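Local coordinates for protein putative cytochrome P450 154A1 (Streptomyces coelicolor, PDB 1ODO) that belongs to the cytochrome P450 family and holds an iron protoporphyrin IX together with 4-phenyl-1H-imidazole, at residues 9-12 / 13-17; 139-143 / 144-148; 272-275 / 276-279; 329-332 / 333-336. All blocks are in the same frame, centred on the assembly; numbering follows the deposited sequence.

Overall arrangement
From the N terminus, contact 1 comes first. It closes the short loop that leads from strand 8-9 to helix 17-25. Contact 2 follows in series, at the break between helix 140-145 and helix 147-157. Contact 3 starts helix 275-285 after the loop from helix 262-270. Contact 4 closes a turn in the long coil between helix 319-322 and helix 357-374. All four are local, so none nests in or crosses another. Contacts 3 and 4 touch each other: Val278 O lies 3.8 Å from Phe335 CZ, which joins helix 275-285 to the coil. The centres of contacts 1 and 3 are about 30 Å apart.

Contact 1 (9-12 / 13-17); sequences VLDP and TGADH
The Asp11 side chain reaches forward to Thr13 and Ala15, and its backbone O takes Gly14 N. The backbone forms a type I beta turn from Asp11 to Gly14. Gly14 N donates to Asp11 O at 3.1 Å. Gly14 itself has a positive phi of 52°, a conformation that glycine adopts easily.

The carboxylate carries the rest. CG of Asp11 stands opposite the backbone N (chi1 -180°), which directs both oxygens forward along the chain. OD1 takes two donors on the same face of the carboxylate. Thr13 OG1 meets OD1 at 2.8 Å on the syn side, fairly near the plane. Thr13 N meets it at 3.0 Å, from well above the plane. OD2 accepts from Ala15 N at 3.2 Å, also from above the plane. Ala15 CB lies 3.3 Å from the same OD2.

One water extends the network. It donates to Asp11 OD2 at 3.3 Å and accepts from Asp16 N at 2.9 Å. Beyond the turn, Pro12 O accepts from Thr177 OG1. Asp16 is the N-cap of helix 17-25, its side chain capping a backbone N there; its OD2 also bonds to Thr19 OG1.

The side-chain bond from Thr13 N to Asp11 OD1 makes an Asx turn. Here it is laid over a type I beta turn, and the pair leads from strand 8-9 into the N-cap of helix 17-25.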
# COMPACT_ATOMS: atom_id res chain seq x y z
N VAL A 9 -7.04 11.51 18.49
CA VAL A 9 -7.85 10.60 17.68
C VAL A 9 -7.69 10.83 16.19
O VAL A 9 -8.05 11.88 15.67
CB VAL A 9 -9.34 10.71 18.06
CG1 VAL A 9 -10.14 9.68 17.28
CG2 VAL A 9 -9.51 10.51 19.55
N LEU A 10 -7.15 9.83 15.49
CA LEU A 10 -6.96 9.93 14.05
C LEU A 10 -8.30 9.72 13.34
O LEU A 10 -9.03 8.78 13.65
CB LEU A 10 -5.93 8.90 13.58
CG LEU A 10 -4.56 9.00 14.27
CD1 LEU A 10 -3.60 8.01 13.65
CD2 LEU A 10 -4.02 10.42 14.15
N ASP A 11 -8.61 10.61 12.41
CA ASP A 11 -9.84 10.58 11.63
C ASP A 11 -9.99 9.32 10.77
O ASP A 11 -9.25 9.13 9.81
CB ASP A 11 -9.90 11.84 10.77
CG ASP A 11 -11.14 11.93 9.91
OD1 ASP A 11 -12.11 11.17 10.14
OD2 ASP A 11 -11.15 12.79 9.00
N PRO A 12 -10.95 8.44 11.11
CA PRO A 12 -11.18 7.20 10.35
C PRO A 12 -11.59 7.42 8.90
O PRO A 12 -11.46 6.52 8.07
CB PRO A 12 -12.30 6.51 11.14
CG PRO A 12 -12.17 7.07 12.52
CD PRO A 12 -11.87 8.53 12.26
N THR A 13 -12.08 8.62 8.58
CA THR A 13 -12.50 8.92 7.21
C THR A 13 -11.39 9.51 6.34
O THR A 13 -11.58 9.70 5.14
CB THR A 13 -13.69 9.91 7.19
OG1 THR A 13 -13.24 11.21 7.60
CG2 THR A 13 -14.78 9.44 8.15
N GLY A 14 -10.24 9.79 6.95
CA GLY A 14 -9.11 10.35 6.22
C GLY A 14 -9.46 11.59 5.41
O GLY A 14 -8.92 11.81 4.33
N ALA A 15 -10.35 12.42 5.96
CA ALA A 15 -10.80 13.64 5.31
C ALA A 15 -9.77 14.74 5.01
O ALA A 15 -9.96 15.51 4.07
CB ALA A 15 -11.97 14.24 6.10
N ASP A 16 -8.70 14.82 5.80
CA ASP A 16 -7.70 15.85 5.56
C ASP A 16 -6.34 15.39 6.09
O ASP A 16 -5.89 15.84 7.14
CB ASP A 16 -8.13 17.14 6.27
CG ASP A 16 -7.20 18.30 5.98
OD1 ASP A 16 -6.24 18.14 5.20
OD2 ASP A 16 -7.45 19.39 6.54
N HIS A 17 -5.69 14.50 5.34
CA HIS A 17 -4.40 13.98 5.74
C HIS A 17 -3.27 15.01 5.80
O HIS A 17 -2.32 14.84 6.57
CB HIS A 17 -4.00 12.78 4.87
CG HIS A 17 -3.61 13.13 3.47
ND1 HIS A 17 -4.47 13.73 2.58
CD2 HIS A 17 -2.46 12.91 2.79
CE1 HIS A 17 -3.86 13.87 1.41
NE2 HIS A 17 -2.64 13.38 1.51
O HOH W 1 -8.04 13.37 8.24

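Contact 2 (139-143 / 144-148); sequences DLRQE and LAYPL
A wider pi-type turn near the junction of helix 140-145 and helix 147-157 sets this contact, with the carbonyls of Leu140 and Arg141 meeting the N-H groups of Ala145 and Tyr146. Leu140 O accepts two backbone donors: Leu144 N at 2.9 Å and Ala145 N at 3.0 Å. Arg141 O then accepts from Tyr146 N at 2.8 Å, again five residues on. Pro147 has no N-H to give, and its ring fills the next position instead. Its CD lies 3.2 Å from Gln142 O, and its CG packs against Glu143 O.

Helix 140-145 and helix 147-157 correspond to helix E of the P450 fold. They pack among helices 108-131, 247-260 and 357-374. Asp139 caps the start, accepting from Arg141 N.

Two side chains, Arg141 and Gln142, approach the CD1/CE1 side of the Tyr146 ring obliquely. Arg141 has chi1 at -172° and is extended from CG to NE, which carries the guanidinium across to the phenol end of the ring. NE comes to 3.4 Å from Tyr146 CE1. NH2 donates to Tyr146 OH at 3.1 Å, a bent bond tilted from the guanidinium plane. That plane and the ring are 78° apart. Gln142 bends at chi2 and lies alongside the Tyr146 side chain, with NE2 3.3 Å from CD1 of Tyr146. The polar ends have further partners on and beside helix 247-260: Arg141 NH1 forms a salt bridge with Asp252, and Tyr146 OH bonds to Glu245 OE2.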
# COMPACT_ATOMS: atom_id res chain seq x y z
N ASP A 139 -13.01 8.31 -15.96
CA ASP A 139 -12.51 8.19 -14.60
C ASP A 139 -11.28 7.28 -14.70
O ASP A 139 -11.41 6.05 -14.72
CB ASP A 139 -13.55 7.56 -13.68
CG ASP A 139 -13.07 7.49 -12.23
OD1 ASP A 139 -11.86 7.72 -12.00
OD2 ASP A 139 -13.89 7.21 -11.34
N LEU A 140 -10.11 7.89 -14.77
CA LEU A 140 -8.85 7.16 -14.89
C LEU A 140 -8.60 6.16 -13.76
O LEU A 140 -7.91 5.15 -13.96
CB LEU A 140 -7.70 8.16 -14.97
CG LEU A 140 -6.48 7.71 -15.78
CD1 LEU A 140 -6.89 7.48 -17.24
CD2 LEU A 140 -5.39 8.77 -15.69
N ARG A 141 -9.16 6.42 -12.59
CA ARG A 141 -8.97 5.51 -11.47
C ARG A 141 -9.60 4.16 -11.80
O ARG A 141 -9.00 3.11 -11.58
CB ARG A 141 -9.58 6.10 -10.19
CG ARG A 141 -9.27 5.30 -8.92
CD ARG A 141 -9.81 5.99 -7.67
NE ARG A 141 -9.68 5.13 -6.49
CZ ARG A 141 -8.56 4.99 -5.78
NH1 ARG A 141 -7.47 5.67 -6.11
NH2 ARG A 141 -8.53 4.16 -4.75
N GLN A 142 -10.82 4.20 -12.34
CA GLN A 142 -11.52 2.97 -12.70
C GLN A 142 -11.08 2.34 -14.02
O GLN A 142 -11.10 1.12 -14.16
CB GLN A 142 -13.03 3.23 -12.77
CG GLN A 142 -13.68 3.63 -11.46
CD GLN A 142 -13.46 2.60 -10.37
OE1 GLN A 142 -13.63 1.40 -10.59
NE2 GLN A 142 -13.08 3.06 -9.18
N GLU A 143 -10.67 3.16 -14.99
CA GLU A 143 -10.25 2.64 -16.28
C GLU A 143 -8.78 2.27 -16.45
O GLU A 143 -8.42 1.61 -17.43
CB GLU A 143 -10.67 3.61 -17.39
CG GLU A 143 -12.18 3.86 -17.43
CD GLU A 143 -12.98 2.57 -17.44
OE1 GLU A 143 -12.68 1.70 -18.29
OE2 GLU A 143 -13.90 2.43 -16.61
N LEU A 144 -7.92 2.69 -15.52
CA LEU A 144 -6.50 2.38 -15.62
C LEU A 144 -5.85 2.02 -14.28
O LEU A 144 -5.27 0.94 -14.13
CB LEU A 144 -5.73 3.55 -16.24
CG LEU A 144 -4.21 3.37 -16.31
CD1 LEU A 144 -3.87 2.17 -17.20
CD2 LEU A 144 -3.54 4.63 -16.85
N ALA A 145 -5.95 2.93 -13.32
CA ALA A 145 -5.36 2.72 -12.00
C ALA A 145 -5.76 1.41 -11.30
O ALA A 145 -4.91 0.72 -10.76
CB ALA A 145 -5.67 3.92 -11.09
N TYR A 146 -7.04 1.08 -11.33
CA TYR A 146 -7.52 -0.15 -10.69
C TYR A 146 -7.26 -1.44 -11.47
O TYR A 146 -6.71 -2.40 -10.93
CB TYR A 146 -9.02 -0.04 -10.38
CG TYR A 146 -9.34 0.41 -8.96
CD1 TYR A 146 -10.14 1.53 -8.73
CD2 TYR A 146 -8.87 -0.31 -7.86
CE1 TYR A 146 -10.46 1.94 -7.43
CE2 TYR A 146 -9.18 0.09 -6.56
CZ TYR A 146 -9.98 1.21 -6.35
OH TYR A 146 -10.28 1.60 -5.07
N PRO A 147 -7.64 -1.47 -12.76
CA PRO A 147 -7.42 -2.69 -13.55
C PRO A 147 -5.99 -3.17 -13.80
O PRO A 147 -5.75 -4.38 -13.87
CB PRO A 147 -8.17 -2.40 -14.85
CG PRO A 147 -8.06 -0.91 -14.98
CD PRO A 147 -8.33 -0.45 -13.56
N LEU A 148 -5.03 -2.26 -13.93
CA LEU A 148 -3.65 -2.68 -14.17
C LEU A 148 -3.07 -3.57 -13.07
O LEU A 148 -2.62 -4.69 -13.35
CB LEU A 148 -2.74 -1.47 -14.40
CG LEU A 148 -1.24 -1.78 -14.59
CD1 LEU A 148 -1.04 -2.77 -15.74
CD2 LEU A 148 -0.49 -0.49 -14.86

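Contact 3 (272-275 / 276-279); sequences EVTW and ADVV
The chain passes from an extended Val273 and Thr274 into the first turn of helix 275-285, where Trp275 meets Val279 and Thr274 meets Val278 through backbone bonds. Val278 N donates to Thr274 O at 3.1 Å. Val279 N donates to Trp275 O at 3.0 Å. Both are ordinary helical bonds four residues apart.

Two side chains close the open end of the helix in a reciprocal way. Thr274 OG1 accepts from Asp277 N at 3.0 Å. With chi1 at 62°, this hydroxyl sits between the backbone N and the carbonyl carbon, facing into the turn. In return, Asp277 OD2 accepts from Thr274 N at 2.9 Å. This bond is nearly straight (167°), although the donor stands above the carboxylate plane. OD2 also lies 3.4 Å from Val273 CA. The positive end of the helix dipole would probably favour the charged form of Asp277.

On the buried side, the methyl groups of Val273 and Val278 meet, CG2 to CG2, at 4.3 Å. Both valines also touch Val268 of helix 262-270. The Trp275 ring packs on Leu258 of helix 247-260 and Leu368 of helix 357-374.

Thr274 and Asp277 thus form a capping box, and the valine pair beside it is placed as a hydrophobic staple. Together they start helix 275-285, helix K of the P450 fold, which carries the ExxR motif further along.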
# COMPACT_ATOMS: atom_id res chain seq x y z
N GLU A 272 14.85 16.29 -18.11
CA GLU A 272 15.53 16.68 -16.88
C GLU A 272 15.29 15.69 -15.74
O GLU A 272 16.10 15.57 -14.84
CB GLU A 272 15.10 18.09 -16.47
CG GLU A 272 15.68 19.18 -17.36
CD GLU A 272 15.31 20.58 -16.90
OE1 GLU A 272 15.48 20.88 -15.69
OE2 GLU A 272 14.84 21.38 -17.74
N VAL A 273 14.15 15.01 -15.79
CA VAL A 273 13.80 14.01 -14.77
C VAL A 273 13.18 12.86 -15.55
O VAL A 273 12.70 13.06 -16.66
CB VAL A 273 12.76 14.52 -13.73
CG1 VAL A 273 13.22 15.85 -13.14
CG2 VAL A 273 11.39 14.64 -14.37
N THR A 274 13.20 11.67 -14.97
CA THR A 274 12.64 10.49 -15.61
C THR A 274 11.29 10.14 -15.00
O THR A 274 10.87 10.73 -14.01
CB THR A 274 13.54 9.27 -15.41
OG1 THR A 274 13.64 8.99 -14.00
CG2 THR A 274 14.93 9.53 -15.97
N TRP A 275 10.60 9.17 -15.61
CA TRP A 275 9.30 8.77 -15.09
C TRP A 275 9.57 8.16 -13.72
O TRP A 275 8.76 8.28 -12.80
CB TRP A 275 8.65 7.73 -16.00
CG TRP A 275 8.12 8.31 -17.27
CD1 TRP A 275 8.52 8.01 -18.54
CD2 TRP A 275 7.10 9.31 -17.40
NE1 TRP A 275 7.80 8.75 -19.45
CE2 TRP A 275 6.93 9.56 -18.78
CE3 TRP A 275 6.31 10.01 -16.48
CZ2 TRP A 275 6.00 10.49 -19.26
CZ3 TRP A 275 5.38 10.94 -16.96
CH2 TRP A 275 5.24 11.16 -18.34
N ALA A 276 10.72 7.50 -13.58
CA ALA A 276 11.09 6.87 -12.32
C ALA A 276 11.24 7.94 -11.25
O ALA A 276 10.83 7.74 -10.11
CB ALA A 276 12.40 6.08 -12.48
N ASP A 277 11.82 9.08 -11.60
CA ASP A 277 12.00 10.16 -10.63
C ASP A 277 10.63 10.65 -10.16
O ASP A 277 10.45 10.97 -8.99
CB ASP A 277 12.75 11.35 -11.24
CG ASP A 277 14.20 11.04 -11.55
OD1 ASP A 277 14.81 10.21 -10.83
OD2 ASP A 277 14.73 11.65 -12.50
N VAL A 278 9.69 10.73 -11.09
CA VAL A 278 8.35 11.19 -10.75
C VAL A 278 7.68 10.20 -9.80
O VAL A 278 6.97 10.61 -8.88
CB VAL A 278 7.48 11.37 -12.01
CG1 VAL A 278 6.03 11.60 -11.63
CG2 VAL A 278 7.99 12.55 -12.82
N VAL A 279 7.89 8.91 -10.04
CA VAL A 279 7.30 7.90 -9.19
C VAL A 279 7.90 7.97 -7.79
O VAL A 279 7.17 7.86 -6.80
CB VAL A 279 7.48 6.48 -9.79
CG1 VAL A 279 7.11 5.41 -8.77
CG2 VAL A 279 6.59 6.34 -11.03

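Contact 4 (329-332 / 333-336); sequences HEDA and DTFD
Asp331 and Thr334 close a tight turn through one backbone bond and one side-chain bond. The backbone bond closes a type I beta turn from Asp331 to Thr334: Thr334 N donates to Asp331 O at 3.0 Å, from above the carbonyl plane. Asp331 enters the turn with a positive phi of 48°.

In the side-chain bond, Thr334 OG1 donates to Asp331 OD1 at 2.8 Å. The hydroxyl comes from above the carboxylate plane, 37° out of it. OG1 lies just as close to OD2. A chi1 of -171° swings the Asp331 carboxylate over toward Thr334. Thr334 CB is pressed against it, 3.1 Å from Asp331 OD2, which is a snug fit. The two side chains thus hold each other across the mouth of the turn.

A water bridges Asp331 and Asp333. It donates to Asp331 OD1 at 2.8 Å and accepts from Asp333 N at 2.9 Å. OD1 therefore takes both the water and the threonine hydroxyl. The carboxylate of Asp333 forms salt bridges with Arg324 and Arg22.

The turn lies in the coil before helix 357-374, the region called the meander in P450s. Arg339, from the same coil, donates to the carbonyls of Glu330, Asp331 and Thr334. Helix 275-285 flanks the turn: Arg284 bonds to Ala332 O, His285 bonds to Asp333 O, and Phe335 packs on Glu281 and Thr282.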
# COMPACT_ATOMS: atom_id res chain seq x y z
N HIS A 329 13.77 16.32 4.50
CA HIS A 329 13.68 16.98 3.20
C HIS A 329 13.36 18.46 3.33
O HIS A 329 12.46 18.84 4.07
CB HIS A 329 12.58 16.31 2.36
CG HIS A 329 12.84 14.87 2.06
ND1 HIS A 329 13.73 14.46 1.09
CD2 HIS A 329 12.33 13.74 2.61
CE1 HIS A 329 13.75 13.14 1.05
NE2 HIS A 329 12.92 12.68 1.97
N GLU A 330 14.08 19.32 2.61
CA GLU A 330 13.79 20.74 2.69
C GLU A 330 12.59 21.01 1.79
O GLU A 330 12.42 20.34 0.77
CB GLU A 330 15.01 21.56 2.27
CG GLU A 330 16.08 21.57 3.36
CD GLU A 330 17.17 22.59 3.12
OE1 GLU A 330 16.85 23.79 3.00
OE2 GLU A 330 18.35 22.18 3.06
N ASP A 331 11.76 21.97 2.18
CA ASP A 331 10.56 22.32 1.42
C ASP A 331 9.87 20.99 1.12
O ASP A 331 9.41 20.73 0.01
CB ASP A 331 10.93 23.04 0.12
CG ASP A 331 9.72 23.62 -0.58
OD1 ASP A 331 8.74 23.97 0.11
OD2 ASP A 331 9.75 23.73 -1.83
N ALA A 332 9.81 20.16 2.16
CA ALA A 332 9.19 18.84 2.09
C ALA A 332 7.76 18.76 1.57
O ALA A 332 7.38 17.74 1.00
CB ALA A 332 9.28 18.17 3.46
N ASP A 333 6.96 19.80 1.77
CA ASP A 333 5.58 19.75 1.29
C ASP A 333 5.41 20.11 -0.18
O ASP A 333 4.29 20.13 -0.68
CB ASP A 333 4.69 20.65 2.15
CG ASP A 333 4.60 20.17 3.59
OD1 ASP A 333 4.51 18.94 3.81
OD2 ASP A 333 4.62 21.01 4.51
N THR A 334 6.51 20.39 -0.87
CA THR A 334 6.44 20.74 -2.28
C THR A 334 6.87 19.54 -3.11
O THR A 334 7.86 18.88 -2.79
CB THR A 334 7.37 21.92 -2.63
OG1 THR A 334 7.00 23.07 -1.86
CG2 THR A 334 7.27 22.26 -4.11
N PHE A 335 6.12 19.25 -4.17
CA PHE A 335 6.46 18.12 -5.04
C PHE A 335 7.55 18.63 -5.97
O PHE A 335 7.37 19.63 -6.66
CB PHE A 335 5.24 17.68 -5.86
CG PHE A 335 5.48 16.45 -6.70
CD1 PHE A 335 4.98 15.21 -6.30
CD2 PHE A 335 6.21 16.53 -7.88
CE1 PHE A 335 5.20 14.07 -7.07
CE2 PHE A 335 6.45 15.39 -8.66
CZ PHE A 335 5.94 14.16 -8.26
N ASP A 336 8.69 17.95 -5.98
CA ASP A 336 9.82 18.33 -6.82
C ASP A 336 10.55 17.07 -7.27
O ASP A 336 11.31 16.48 -6.52
CB ASP A 336 10.76 19.25 -6.03
CG ASP A 336 12.05 19.56 -6.76
OD1 ASP A 336 12.13 19.35 -7.99
OD2 ASP A 336 13.00 20.04 -6.10
O HOH W 2 7.33 22.69 2.15